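Local coordinates for protein arabinan endo-1,5-alpha-l-arabinosidase A (PDB 1GYH) that hydrolyses the alpha-1,5-linked arabinofuranosyl bonds of linear arabinan, releasing almost exclusively arabinotriose, and so helps break down the plant cell wall, at residues 279-282 with 283-287. Numbering follows the deposited sequence.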
ATOM      1  N   TYR A 279       1.390 -12.516   9.307  1.00 11.72           N
ATOM      2  CA  TYR A 279       1.393 -12.677  10.773  1.00 12.31           C
ATOM      3  C   TYR A 279       1.869 -14.071  11.218  1.00 11.68           C
ATOM      4  O   TYR A 279       1.211 -15.083  10.938  1.00 12.65           O
ATOM      5  CB  TYR A 279      -0.035 -12.370  11.330  1.00 12.36           C
ATOM      6  CG  TYR A 279      -0.609 -10.999  10.932  1.00 12.57           C
ATOM      7  CD1 TYR A 279      -0.182  -9.798  11.555  1.00 14.17           C
ATOM      8  CD2 TYR A 279      -1.581 -10.880   9.952  1.00 12.34           C
ATOM      9  CE1 TYR A 279      -0.708  -8.542  11.168  1.00 13.35           C
ATOM     10  CE2 TYR A 279      -2.104  -9.618   9.574  1.00 13.96           C
ATOM     11  CZ  TYR A 279      -1.686  -8.442  10.196  1.00 12.58           C
ATOM     12  OH  TYR A 279      -2.221  -7.167   9.815  1.00 19.88           O
ATOM     13  N   GLU A 280       2.966 -14.131  11.955  1.00 11.63           N
ATOM     14  CA  GLU A 280       3.621 -15.388  12.272  1.00 11.81           C
ATOM     15  C   GLU A 280       3.024 -16.007  13.503  1.00 13.29           C
ATOM     16  O   GLU A 280       3.280 -15.527  14.623  1.00 12.12           O
ATOM     17  CB  GLU A 280       5.130 -15.175  12.525  1.00 12.46           C
ATOM     18  CG  GLU A 280       5.927 -16.470  12.557  1.00 12.53           C
ATOM     19  CD  GLU A 280       7.439 -16.272  12.622  1.00 13.86           C
ATOM     20  OE1 GLU A 280       7.934 -15.134  12.735  1.00 13.37           O
ATOM     21  OE2 GLU A 280       8.146 -17.303  12.574  1.00 14.96           O
ATOM     22  N   ALA A 281       2.312 -17.122  13.321  1.00 13.63           N
ATOM     23  CA  ALA A 281       1.626 -17.764  14.422  1.00 14.31           C
ATOM     24  C   ALA A 281       2.555 -18.211  15.537  1.00 14.77           C
ATOM     25  O   ALA A 281       2.176 -18.157  16.697  1.00 15.54           O
ATOM     26  CB  ALA A 281       0.788 -18.932  13.936  1.00 15.23           C
ATOM     27  N   ALA A 282       3.772 -18.654  15.217  1.00 14.78           N
ATOM     28  CA  ALA A 282       4.712 -19.126  16.221  1.00 14.51           C
ATOM     29  C   ALA A 282       5.389 -17.995  17.028  1.00 13.77           C
ATOM     30  O   ALA A 282       6.136 -18.277  17.960  1.00 14.03           O
ATOM     31  CB  ALA A 282       5.795 -20.016  15.566  1.00 14.21           C
ATOM     32  N   ASP A 283       5.142 -16.741  16.656  1.00 13.52           N
ATOM     33  CA  ASP A 283       5.743 -15.563  17.307  1.00 13.65           C
ATOM     34  C   ASP A 283       4.644 -14.544  17.672  1.00 12.97           C
ATOM     35  O   ASP A 283       4.695 -13.410  17.231  1.00 12.32           O
ATOM     36  CB  ASP A 283       6.777 -14.909  16.366  1.00 13.89           C
ATOM     37  CG  ASP A 283       7.567 -13.778  17.023  1.00 14.72           C
ATOM     38  OD1 ASP A 283       7.730 -13.793  18.266  1.00 14.29           O
ATOM     39  OD2 ASP A 283       8.090 -12.843  16.367  1.00 15.52           O
ATOM     40  N   ASN A 284       3.660 -14.955  18.480  1.00 12.89           N
ATOM     41  CA  ASN A 284       2.542 -14.066  18.849  1.00 14.16           C
ATOM     42  C   ASN A 284       1.827 -13.309  17.728  1.00 13.87           C
ATOM     43  O   ASN A 284       1.373 -12.170  17.920  1.00 14.87           O
ATOM     44  CB  ASN A 284       3.022 -13.032  19.867  1.00 14.89           C
ATOM     45  CG  ASN A 284       3.632 -13.663  21.080  1.00 18.85           C
ATOM     46  OD1 ASN A 284       2.974 -14.471  21.755  1.00 20.71           O
ATOM     47  ND2 ASN A 284       4.922 -13.348  21.357  1.00 22.42           N
ATOM     48  N   TYR A 285       1.743 -13.903  16.544  1.00 12.57           N
ATOM     49  CA  TYR A 285       1.139 -13.252  15.373  1.00 12.15           C
ATOM     50  C   TYR A 285       1.761 -11.918  14.988  1.00 11.27           C
ATOM     51  O   TYR A 285       1.096 -11.054  14.404  1.00 11.54           O
ATOM     52  CB  TYR A 285      -0.412 -13.151  15.499  1.00 12.01           C
ATOM     53  CG  TYR A 285      -1.060 -14.501  15.778  1.00 12.00           C
ATOM     54  CD1 TYR A 285      -1.420 -15.368  14.728  1.00 12.34           C
ATOM     55  CD2 TYR A 285      -1.292 -14.927  17.067  1.00 12.26           C
ATOM     56  CE1 TYR A 285      -1.972 -16.593  14.967  1.00 11.12           C
ATOM     57  CE2 TYR A 285      -1.842 -16.156  17.314  1.00 13.69           C
ATOM     58  CZ  TYR A 285      -2.173 -16.994  16.258  1.00 11.90           C
ATOM     59  OH  TYR A 285      -2.719 -18.226  16.523  1.00 12.41           O
ATOM     60  N   LEU A 286       3.046 -11.763  15.275  1.00 11.28           N
ATOM     61  CA  LEU A 286       3.784 -10.560  14.879  1.00 11.62           C
ATOM     62  C   LEU A 286       4.111 -10.575  13.369  1.00 12.64           C
ATOM     63  O   LEU A 286       4.800 -11.472  12.878  1.00 12.20           O
ATOM     64  CB  LEU A 286       5.075 -10.433  15.696  1.00 12.59           C
ATOM     65  CG  LEU A 286       5.963  -9.191  15.421  1.00 12.91           C
ATOM     66  CD1 LEU A 286       5.192  -7.879  15.628  1.00 14.05           C
ATOM     67  CD2 LEU A 286       7.231  -9.205  16.288  1.00 15.59           C
ATOM     68  N   GLN A 287       3.632  -9.546  12.702  1.00 12.98           N
ATOM     69  CA  GLN A 287       3.769  -9.288  11.273  1.00 13.25           C
ATOM     70  C   GLN A 287       5.268  -9.234  10.888  1.00 14.04           C
ATOM     71  O   GLN A 287       6.059  -8.529  11.528  1.00 13.85           O
ATOM     72  CB  GLN A 287       3.102  -7.949  10.935  1.00 13.34           C
ATOM     73  CG  GLN A 287       3.510  -6.793  11.864  1.00 14.96           C
ATOM     74  CD  GLN A 287       2.518  -6.497  13.015  1.00 16.13           C
ATOM     75  OE1 GLN A 287       1.840  -7.403  13.538  1.00 14.69           O
ATOM     76  NE2 GLN A 287       2.487  -5.235  13.444  1.00 17.49           N
TER
HETATM   77  O   HOH W   1       3.059 -17.685  19.296  1.00 43.27           O
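Tyr279 and Gln287 face each other as an antiparallel non-hydrogen-bonded pair at the end of a beta hairpin. This is the tight part of the contact. Gln287 OE1 meets the edge of the Tyr279 ring, in its plane, 3.7 Å from Tyr279 CE1. The ring and amide planes are nearly perpendicular. Gln287 CB lies 3.8 Å from Tyr279 CD1. Tyr279 CD1 is also 3.4 Å from Tyr285 O. The Tyr279 hydroxyl is hydrogen-bonded to His8 NE2.

Beyond this pair the chain reverses through Ala281 to Tyr285. Glu280 O accepts the Asp283 N-H at 3.0 Å, from above the carbonyl plane, and a weak, bent bond from Tyr285 N. These bonds overlap a type I' turn from Asp283 to Leu286, closed by Leu286 N to Asp283 O. Tyr285 CG is anti to its own carbonyl carbon (chi1 -54°), which puts the ring against Ala281. Ala281 CA sits over one face, toward the rim, in a CH-pi contact 4.1 Å from the Tyr285 centroid.

On the face with Leu286, Glu280 OE1 and Asp283 OD2 are 4.3 Å apart, their carboxylates almost at right angles. Lys288 forms salt bridges to both, which probably offsets their repulsion. The exposed turn is looser. Ala282 and Asn284 face solvent, and a water links Ala281 O to Asn284 N.

Gln287 is a probable substrate-binding residue, so this hairpin end borders the active site of the five-bladed propeller. Within the blade, strand 271-280 lies between strands 257-268 and 286-296. Val258 of strand 257-268 touches Ala281 and Tyr285.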